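Local structure of beta-galactosidase (Marinomonas sp. ef1, 6Y2K) at the interface of chains A and B. The protein hydrolyses terminal beta-galactosyl residues as a cold-active GH42 beta-galactosidase that works as a hexamer. Coordinates in Å, arbitrary orientation; residue numbers count along the deposited sequence, not the author numbering. Chains: chain A/B, beta-galactosidase.

Contact 1: the interface of chains A and B. Residues chain A 358, 363-364; chain B 205, 427, 500, 504-505.
A:Gln363 reaches across a polar subunit interface to B:Lys500 and B:Tyr504, tying a loop of one enzyme copy to the neighbouring copy in the hexamer. B:Gln427, B:Lys500, B:Tyr504 and B:Gln505 fall in the beta-galactosidase trimerisation family region, so the contact probably helps to fix that region against its neighbour. The amide of A:Gln363 is held through both of its polar atoms. B:Lys500 comes from the opposite direction, and its side-chain amine NZ gives a short hydrogen bond to A:Gln363 OE1 (2.6 Å). The donor lies 28° from the carbonyl plane. The amide NE2 of A:Gln363 donates to the backbone O of B:Tyr504 (3.0 Å). That oxygen lies near the amide plane, but the N-H arrives from above the tyrosine's carbonyl plane. Gripped in two places, the amide is not likely to flip. A chi1 of 68° sets CG between the two backbone arms of A:Gln363, and the extended chain beyond carries the amide into chain B. The ring of B:Tyr504 stands almost perpendicular to this amide, at 82°. A:Gln363 OE1 meets the ring at its edge, in plane, 3.5 Å from CD1. B:Pro205 CB covers one face of the same ring. Water 1 adds a bridged link, 3.0 Å from A:Met364 N and 2.9 Å from B:Gln427 OE1.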
loop_
_atom_site.group_PDB
_atom_site.type_symbol
_atom_site.label_atom_id
_atom_site.label_comp_id
_atom_site.label_asym_id
_atom_site.label_seq_id
_atom_site.Cartn_x
_atom_site.Cartn_y
_atom_site.Cartn_z
ATOM N N PRO A 358 -9.800 -32.341 33.190
ATOM C CA PRO A 358 -10.161 -31.052 33.788
ATOM C C PRO A 358 -9.038 -30.401 34.618
ATOM O O PRO A 358 -9.231 -29.289 35.126
ATOM C CB PRO A 358 -11.345 -31.419 34.683
ATOM C CG PRO A 358 -11.000 -32.777 35.166
ATOM C CD PRO A 358 -10.311 -33.464 34.003
ATOM N N GLN A 363 -5.320 -29.139 30.383
ATOM C CA GLN A 363 -6.767 -29.097 30.616
ATOM C C GLN A 363 -7.582 -28.473 29.448
ATOM O O GLN A 363 -8.766 -28.782 29.299
ATOM C CB GLN A 363 -7.108 -28.443 31.972
ATOM C CG GLN A 363 -6.814 -26.952 32.090
ATOM C CD GLN A 363 -6.906 -26.447 33.522
ATOM O OE1 GLN A 363 -7.796 -25.659 33.855
ATOM N NE2 GLN A 363 -5.986 -26.909 34.385
ATOM N N MET A 364 -6.948 -27.634 28.619
ATOM C CA MET A 364 -7.595 -27.093 27.408
ATOM C C MET A 364 -7.354 -27.912 26.123
ATOM O O MET A 364 -7.787 -27.492 25.046
ATOM C CB MET A 364 -7.163 -25.636 27.174
ATOM C CG MET A 364 -7.459 -24.693 28.330
ATOM S SD MET A 364 -9.204 -24.623 28.779
ATOM C CE MET A 364 -9.886 -23.744 27.384
ATOM N N PRO B 205 -0.383 -25.352 35.976
ATOM C CA PRO B 205 -0.985 -24.048 36.275
ATOM C C PRO B 205 -1.448 -23.866 37.735
ATOM O O PRO B 205 -1.457 -22.730 38.220
ATOM C CB PRO B 205 -2.167 -23.963 35.294
ATOM C CG PRO B 205 -2.405 -25.371 34.834
ATOM C CD PRO B 205 -1.042 -25.993 34.820
ATOM N N GLN B 427 -2.402 -19.212 31.776
ATOM C CA GLN B 427 -2.753 -19.863 30.497
ATOM C C GLN B 427 -3.724 -18.972 29.719
ATOM O O GLN B 427 -4.949 -19.106 29.852
ATOM C CB GLN B 427 -3.359 -21.258 30.707
ATOM C CG GLN B 427 -2.370 -22.291 31.230
ATOM C CD GLN B 427 -2.851 -23.728 31.056
ATOM O OE1 GLN B 427 -4.060 -23.993 30.991
ATOM N NE2 GLN B 427 -1.903 -24.668 30.975
ATOM N N LYS B 500 -13.120 -21.636 35.715
ATOM C CA LYS B 500 -12.134 -22.317 36.563
ATOM C C LYS B 500 -12.615 -22.469 38.003
ATOM O O LYS B 500 -13.274 -21.576 38.551
ATOM C CB LYS B 500 -10.790 -21.563 36.583
ATOM C CG LYS B 500 -10.125 -21.344 35.230
ATOM C CD LYS B 500 -9.631 -22.633 34.604
ATOM C CE LYS B 500 -9.104 -22.408 33.196
ATOM N NZ LYS B 500 -8.847 -23.691 32.487
ATOM N N TYR B 504 -7.577 -24.266 39.929
ATOM C CA TYR B 504 -7.227 -24.306 38.511
ATOM C C TYR B 504 -7.674 -25.616 37.836
ATOM O O TYR B 504 -6.879 -26.315 37.214
ATOM C CB TYR B 504 -5.725 -24.017 38.300
ATOM C CG TYR B 504 -5.427 -23.122 37.109
ATOM C CD1 TYR B 504 -5.897 -23.434 35.832
ATOM C CD2 TYR B 504 -4.658 -21.961 37.259
ATOM C CE1 TYR B 504 -5.623 -22.613 34.744
ATOM C CE2 TYR B 504 -4.385 -21.136 36.180
ATOM C CZ TYR B 504 -4.866 -21.464 34.920
ATOM O OH TYR B 504 -4.603 -20.638 33.853
ATOM N N GLN B 505 -8.959 -25.936 37.972
ATOM C CA GLN B 505 -9.564 -27.029 37.214
ATOM C C GLN B 505 -10.822 -26.545 36.515
ATOM O O GLN B 505 -11.399 -25.530 36.903
ATOM C CB GLN B 505 -9.909 -28.224 38.113
ATOM C CG GLN B 505 -8.716 -28.843 38.835
ATOM C CD GLN B 505 -9.029 -30.190 39.473
ATOM O OE1 GLN B 505 -9.971 -30.880 39.070
ATOM N NE2 GLN B 505 -8.219 -30.583 40.462
HETATM O O HOH W 1 -4.343 -26.116 29.042
#

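Contact 2: the interface of chains A and B. Residues chain A 11, 37, 103, 353, 360-362; chain B 182-183.
B:Trp183 and B:Phe182 plug into chain A against A:Phe37, A:Arg103, A:Gln361 and A:Glu362, forming a mainly aromatic interface that anchors one subunit in the next. The indole of B:Trp183 is sandwiched. Its own neighbour B:Phe182 lies over one face. A:Arg103 CD sits over the other, 3.7 Å from the centroid of the six-membered ring. The guanidinium of A:Arg103 continues over the rim, tilted 21° from the indole, with CZ 3.4 Å from CZ2 of B:Trp183. The CD1 corner of the indole points at the centre of the A:Phe37 face, an edge-to-face pair with planes 57° apart. At the far rim, A:Gln361 NE2 lies 3.5 Å from B:Trp183 CZ3. CG of B:Phe182 is anti to the backbone N (chi1 -171°), which turns the ring edge towards the carboxylate of A:Glu362. Water 2 joins the indole NE1 of B:Trp183 (3.0 Å) to A:Glu362 OE2. Beyond the CD1-CE1 edge of B:Phe182, A:Arg353 NH2 donates to A:His11 ND1. The 3-10 helix 182-184 of chain B thus enters among chain A loops after strands 29-34 and 348-352, on the catalytic-domain side where GH42 barrels carry their active site, so it may help to shape the neighbour's pocket.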
loop_
_atom_site.group_PDB
_atom_site.type_symbol
_atom_site.label_atom_id
_atom_site.label_comp_id
_atom_site.label_asym_id
_atom_site.label_seq_id
_atom_site.Cartn_x
_atom_site.Cartn_y
_atom_site.Cartn_z
ATOM N N HIS A 11 -6.642 -41.262 35.436
ATOM C CA HIS A 11 -7.253 -39.937 35.622
ATOM C C HIS A 11 -8.739 -39.954 35.968
ATOM O O HIS A 11 -9.300 -38.893 36.270
ATOM C CB HIS A 11 -7.046 -39.080 34.375
ATOM C CG HIS A 11 -5.608 -38.794 34.072
ATOM N ND1 HIS A 11 -5.211 -38.116 32.944
ATOM C CD2 HIS A 11 -4.475 -39.106 34.743
ATOM C CE1 HIS A 11 -3.893 -38.033 32.925
ATOM N NE2 HIS A 11 -3.422 -38.619 34.010
ATOM N N PHE A 37 2.587 -42.169 31.495
ATOM C CA PHE A 37 2.803 -41.145 32.527
ATOM C C PHE A 37 2.444 -41.607 33.947
ATOM O O PHE A 37 2.232 -40.768 34.833
ATOM C CB PHE A 37 2.014 -39.867 32.189
ATOM C CG PHE A 37 2.392 -39.232 30.870
ATOM C CD1 PHE A 37 3.709 -38.894 30.589
ATOM C CD2 PHE A 37 1.415 -38.911 29.936
ATOM C CE1 PHE A 37 4.056 -38.293 29.384
ATOM C CE2 PHE A 37 1.751 -38.290 28.744
ATOM C CZ PHE A 37 3.070 -37.983 28.464
ATOM N N ARG A 103 7.607 -32.351 32.476
ATOM C CA ARG A 103 7.944 -33.707 32.022
ATOM C C ARG A 103 9.297 -33.709 31.324
ATOM O O ARG A 103 9.844 -32.645 31.039
ATOM C CB ARG A 103 6.854 -34.270 31.086
ATOM C CG ARG A 103 6.561 -33.436 29.839
ATOM C CD ARG A 103 5.576 -34.148 28.914
ATOM N NE ARG A 103 5.199 -33.323 27.764
ATOM C CZ ARG A 103 4.213 -33.604 26.906
ATOM N NH1 ARG A 103 3.449 -34.696 27.039
ATOM N NH2 ARG A 103 3.979 -32.768 25.899
ATOM N N ARG A 353 -6.749 -36.834 23.453
ATOM C CA ARG A 353 -6.970 -38.063 24.207
ATOM C C ARG A 353 -8.425 -38.511 24.117
ATOM O O ARG A 353 -9.224 -37.919 23.390
ATOM C CB ARG A 353 -6.569 -37.873 25.671
ATOM C CG ARG A 353 -6.667 -36.438 26.161
ATOM C CD ARG A 353 -5.971 -36.262 27.501
ATOM N NE ARG A 353 -6.632 -37.014 28.563
ATOM C CZ ARG A 353 -6.195 -37.077 29.817
ATOM N NH1 ARG A 353 -5.092 -36.431 30.170
ATOM N NH2 ARG A 353 -6.861 -37.785 30.718
ATOM N N GLY A 360 -4.435 -29.958 35.274
ATOM C CA GLY A 360 -3.075 -29.998 34.723
ATOM C C GLY A 360 -2.834 -29.090 33.529
ATOM O O GLY A 360 -3.730 -28.335 33.107
ATOM N N GLN A 361 -1.618 -29.187 32.981
ATOM C CA GLN A 361 -1.119 -28.308 31.908
ATOM C C GLN A 361 -1.983 -28.339 30.637
ATOM O O GLN A 361 -2.111 -27.331 29.932
ATOM C CB GLN A 361 0.332 -28.692 31.528
ATOM C CG GLN A 361 1.425 -28.291 32.514
ATOM C CD GLN A 361 1.681 -29.288 33.653
ATOM O OE1 GLN A 361 0.775 -30.013 34.088
ATOM N NE2 GLN A 361 2.922 -29.313 34.150
ATOM N N GLU A 362 -2.554 -29.506 30.345
ATOM C CA GLU A 362 -3.310 -29.751 29.115
ATOM C C GLU A 362 -4.824 -29.797 29.336
ATOM O O GLU A 362 -5.548 -30.391 28.536
ATOM C CB GLU A 362 -2.808 -31.049 28.461
ATOM C CG GLU A 362 -1.379 -30.931 27.950
ATOM C CD GLU A 362 -0.822 -32.203 27.337
ATOM O OE1 GLU A 362 0.270 -32.114 26.725
ATOM O OE2 GLU A 362 -1.455 -33.282 27.466
ATOM N N PHE B 182 -1.325 -36.216 36.815
ATOM C CA PHE B 182 -0.872 -35.798 35.492
ATOM C C PHE B 182 0.658 -35.675 35.439
ATOM O O PHE B 182 1.278 -35.067 36.321
ATOM C CB PHE B 182 -1.543 -34.461 35.125
ATOM C CG PHE B 182 -1.321 -34.030 33.705
ATOM C CD1 PHE B 182 -2.010 -34.643 32.665
ATOM C CD2 PHE B 182 -0.430 -33.001 33.407
ATOM C CE1 PHE B 182 -1.806 -34.257 31.349
ATOM C CE2 PHE B 182 -0.233 -32.593 32.094
ATOM C CZ PHE B 182 -0.923 -33.220 31.063
ATOM N N TRP B 183 1.256 -36.290 34.419
ATOM C CA TRP B 183 2.710 -36.336 34.246
ATOM C C TRP B 183 3.493 -36.776 35.496
ATOM O O TRP B 183 4.622 -36.339 35.718
ATOM C CB TRP B 183 3.241 -34.978 33.724
ATOM C CG TRP B 183 2.777 -34.596 32.345
ATOM C CD1 TRP B 183 2.125 -35.386 31.438
ATOM C CD2 TRP B 183 2.986 -33.332 31.692
ATOM N NE1 TRP B 183 1.890 -34.682 30.278
ATOM C CE2 TRP B 183 2.408 -33.423 30.405
ATOM C CE3 TRP B 183 3.579 -32.125 32.081
ATOM C CZ2 TRP B 183 2.402 -32.359 29.511
ATOM C CZ3 TRP B 183 3.586 -31.069 31.185
ATOM C CH2 TRP B 183 2.999 -31.192 29.915
HETATM O O HOH W 2 -0.203 -35.498 28.259
#

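Contact 3: the interface of chains A and B. Residues chain A 37-40, 76; chain B 181, 184-185.
B:Ser184 directs its hydroxyl at the start of helix 39-42 of chain A, in the catalytic domain of this GH42 enzyme, and acts much like a helix cap supplied by another subunit. With chi1 at -74°, OG points away from the serine's own carbonyl carbon, into the turn A:Phe37 to A:Ser40. It donates to the backbone O of A:Phe37 at 2.6 Å. The donor stands well above that carbonyl plane, 53° out of it. From the helix, A:Ser40 N donates to B:Ser184 OG at 2.9 Å, almost straight at 176°. A:Trp39 N is also near OG, at 3.1 Å, but its N-H is directed towards water 3. The two serine side chains approach from nearly opposite directions, with A:Ser40 CB 3.6 Å from B:Ser184 CB. Were B:Ser184 an alanine, A:Ser40 N would probably lose its acceptor and A:Phe37 O its donor, leaving the helix start less firmly tied to chain B. Water 3 bridges B:Ser184 OG, A:Trp39 N and both oxygens of A:Thr76. The hydroxyl OG1 of A:Thr76 also lies in plane at the edge of the A:Phe37 ring. Across B:Ser184 OG from water 3, A:Ser40 OG holds water 4 at 2.8 Å. That water continues to the backbone O of B:Val181, 3.1 Å away.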
loop_
_atom_site.group_PDB
_atom_site.type_symbol
_atom_site.label_atom_id
_atom_site.label_comp_id
_atom_site.label_asym_id
_atom_site.label_seq_id
_atom_site.Cartn_x
_atom_site.Cartn_y
_atom_site.Cartn_z
ATOM N N PHE A 37 2.587 -42.169 31.495
ATOM C CA PHE A 37 2.803 -41.145 32.527
ATOM C C PHE A 37 2.444 -41.607 33.947
ATOM O O PHE A 37 2.232 -40.768 34.833
ATOM C CB PHE A 37 2.014 -39.867 32.189
ATOM C CG PHE A 37 2.392 -39.232 30.870
ATOM C CD1 PHE A 37 3.709 -38.894 30.589
ATOM C CD2 PHE A 37 1.415 -38.911 29.936
ATOM C CE1 PHE A 37 4.056 -38.293 29.384
ATOM C CE2 PHE A 37 1.751 -38.290 28.744
ATOM C CZ PHE A 37 3.070 -37.983 28.464
ATOM N N SER A 38 2.431 -42.922 34.185
ATOM C CA SER A 38 1.837 -43.490 35.415
ATOM C C SER A 38 2.823 -43.859 36.545
ATOM O O SER A 38 2.404 -44.442 37.542
ATOM C CB SER A 38 0.950 -44.709 35.057
ATOM O OG SER A 38 1.710 -45.795 34.540
ATOM N N TRP A 39 4.105 -43.505 36.426
ATOM C CA TRP A 39 5.095 -43.915 37.438
ATOM C C TRP A 39 4.710 -43.487 38.858
ATOM O O TRP A 39 4.819 -44.292 39.776
ATOM C CB TRP A 39 6.523 -43.446 37.089
ATOM C CG TRP A 39 7.658 -44.226 37.746
ATOM C CD1 TRP A 39 7.673 -44.802 38.991
ATOM C CD2 TRP A 39 8.967 -44.458 37.196
ATOM N NE1 TRP A 39 8.890 -45.383 39.239
ATOM C CE2 TRP A 39 9.705 -45.188 38.159
ATOM C CE3 TRP A 39 9.594 -44.106 35.995
ATOM C CZ2 TRP A 39 11.026 -45.594 37.945
ATOM C CZ3 TRP A 39 10.909 -44.508 35.785
ATOM C CH2 TRP A 39 11.609 -45.250 36.755
ATOM N N SER A 40 4.232 -42.256 39.058
ATOM C CA SER A 40 3.816 -41.834 40.412
ATOM C C SER A 40 2.600 -42.612 40.950
ATOM O O SER A 40 2.422 -42.691 42.163
ATOM C CB SER A 40 3.566 -40.321 40.511
ATOM O OG SER A 40 2.288 -39.941 40.022
ATOM N N THR A 76 8.431 -39.462 32.557
ATOM C CA THR A 76 8.053 -38.679 33.725
ATOM C C THR A 76 8.344 -39.442 35.025
ATOM O O THR A 76 7.420 -39.899 35.697
ATOM C CB THR A 76 6.559 -38.275 33.654
ATOM O OG1 THR A 76 5.763 -39.381 33.222
ATOM C CG2 THR A 76 6.364 -37.141 32.673
ATOM N N VAL B 181 -1.527 -36.331 39.570
ATOM C CA VAL B 181 -1.474 -37.594 38.818
ATOM C C VAL B 181 -0.965 -37.369 37.383
ATOM O O VAL B 181 -0.247 -38.212 36.820
ATOM C CB VAL B 181 -2.847 -38.314 38.812
ATOM C CG1 VAL B 181 -3.902 -37.521 38.041
ATOM C CG2 VAL B 181 -2.703 -39.727 38.248
ATOM N N SER B 184 2.902 -37.660 36.299
ATOM C CA SER B 184 3.534 -38.162 37.536
ATOM C C SER B 184 4.167 -37.050 38.398
ATOM O O SER B 184 5.319 -37.144 38.840
ATOM C CB SER B 184 4.549 -39.256 37.187
ATOM O OG SER B 184 3.897 -40.472 36.832
ATOM N N MET B 185 3.397 -35.992 38.623
ATOM C CA MET B 185 3.868 -34.851 39.421
ATOM C C MET B 185 3.716 -35.058 40.947
ATOM O O MET B 185 4.212 -34.235 41.728
ATOM C CB MET B 185 3.152 -33.564 38.987
ATOM C CG MET B 185 3.633 -32.990 37.650
ATOM S SD MET B 185 2.886 -31.402 37.186
ATOM C CE MET B 185 1.188 -31.876 36.862
HETATM O O HOH W 3 5.706 -41.667 34.606
HETATM O O HOH W 4 0.684 -40.970 37.980
#

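The three contacts form one continuous strip. The C-alpha centres of contact 2 and contact 3 are about 8 Å apart, those of contact 1 and contact 2 about 11 Å, and those of contact 1 and contact 3 about 18 Å. Contacts 2 and 3 share A:Phe37, and both use the chain B 3-10 helix 182-184. Contacts 1 and 2 are joined on chain A by the loop residues 358 to 364. Chain B therefore holds its neighbour through both its catalytic and its trimerisation domain. This double hold probably helps to stabilise the hexamer and may also link assembly to the region near the active site.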